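Local coordinates for nitrilotriacetate monooxygenase component B (Bacillus cereus ATCC 14579, PDB 3BPK), which serves as component B of a nitrilotriacetate monooxygenase, probably an FMN-binding flavin reductase-like protein of the flavoredoxin family, at the interface of chains A and B. Coordinates in Å, arbitrary orientation; residue numbers count along the deposited sequence, not the author numbering. Chains: chain A/B, Nitrilotriacetate monooxygenase component B.

The interface of chains A and B. Residues chain A 94-95, 98; chain B 200, 202.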
# COMPACT_ATOMS: atom_id res chain seq x y z
N VAL A 94 -1.75 -6.57 -18.36
CA VAL A 94 -2.93 -6.43 -17.49
C VAL A 94 -4.16 -7.23 -17.99
O VAL A 94 -4.94 -7.75 -17.19
CB VAL A 94 -3.27 -4.93 -17.19
CG1 VAL A 94 -3.74 -4.22 -18.47
CG2 VAL A 94 -4.29 -4.84 -16.03
N ALA A 95 -4.34 -7.33 -19.30
CA ALA A 95 -5.45 -8.13 -19.83
C ALA A 95 -5.39 -9.58 -19.33
O ALA A 95 -6.40 -10.14 -18.88
CB ALA A 95 -5.45 -8.07 -21.37
N ASN A 98 -6.04 -9.69 -15.51
CA ASN A 98 -7.47 -9.65 -15.28
C ASN A 98 -8.18 -11.00 -15.49
O ASN A 98 -9.10 -11.35 -14.74
CB ASN A 98 -8.11 -8.56 -16.14
CG ASN A 98 -9.55 -8.22 -15.71
OD1 ASN A 98 -10.47 -8.37 -16.50
ND2 ASN A 98 -9.72 -7.75 -14.47
N PHE B 200 -9.14 3.37 -17.19
CA PHE B 200 -9.69 2.37 -18.08
C PHE B 200 -10.42 1.33 -17.27
O PHE B 200 -10.20 1.19 -16.06
CB PHE B 200 -8.61 1.74 -18.98
CG PHE B 200 -7.53 0.97 -18.24
CD1 PHE B 200 -7.63 -0.43 -18.08
CD2 PHE B 200 -6.42 1.62 -17.75
CE1 PHE B 200 -6.61 -1.17 -17.40
CE2 PHE B 200 -5.41 0.89 -17.07
CZ PHE B 200 -5.51 -0.50 -16.90
N LEU B 202 -11.87 -2.80 -17.16
CA LEU B 202 -11.73 -4.14 -17.69
C LEU B 202 -12.95 -5.01 -17.37
O LEU B 202 -13.53 -4.92 -16.29
CB LEU B 202 -10.42 -4.80 -17.21
CG LEU B 202 -9.26 -4.89 -18.22
CD1 LEU B 202 -8.97 -3.56 -18.89
CD2 LEU B 202 -8.00 -5.38 -17.55
O HOH W 1 -13.40 -7.62 -15.54
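B:Leu202, the last ordered residue near the C-terminus, reaches over one face of helix 94-99 of the partner chain and meets A:Asn98 and A:Val94, a compact example of a tail packing on a partner helix across a two-fold interface. Its CD2 methyl does most of the touching: it lies 3.5 Å from CB of A:Asn98 and 4.0 Å from CG2 of A:Val94, residues one helical turn apart. The methyl nestles in the corner formed by these two side chains, its contacts with them about at right angles. The leucine and asparagine side chains run alongside each other in opposite directions, which brings the amide end of A:Asn98 back along the leucine stem, its OD1 3.6 Å from CB of B:Leu202. That course follows from the asparagine torsion, which sets CG opposite the backbone N (chi1 -166°) and sends the amide along the leucine toward its backbone. There a water joins the chains, 3.2 Å from the carboxamide OD1 of A:Asn98 and 2.8 Å from the backbone carbonyl O of B:Leu202, so one side chain supplies both an apolar wall and a polar link.

Behind this first shell stands B:Phe200, on strand 199-201, whose ring receives the other leucine methyl, CD1, at its edge and in its plane. The ring borders A:Val94 more loosely, with CE1 4.3 Å from CG1 of that valine. Of the residues described, B:Leu202 buries the most surface, 73 Å². Two-fold symmetry repeats the arrangement with the chains exchanged, although the structure alone does not prove a dimer in solution. At the valine, CG2, anti to the backbone N, presents the flank of its methyl to CD2 of B:Leu202.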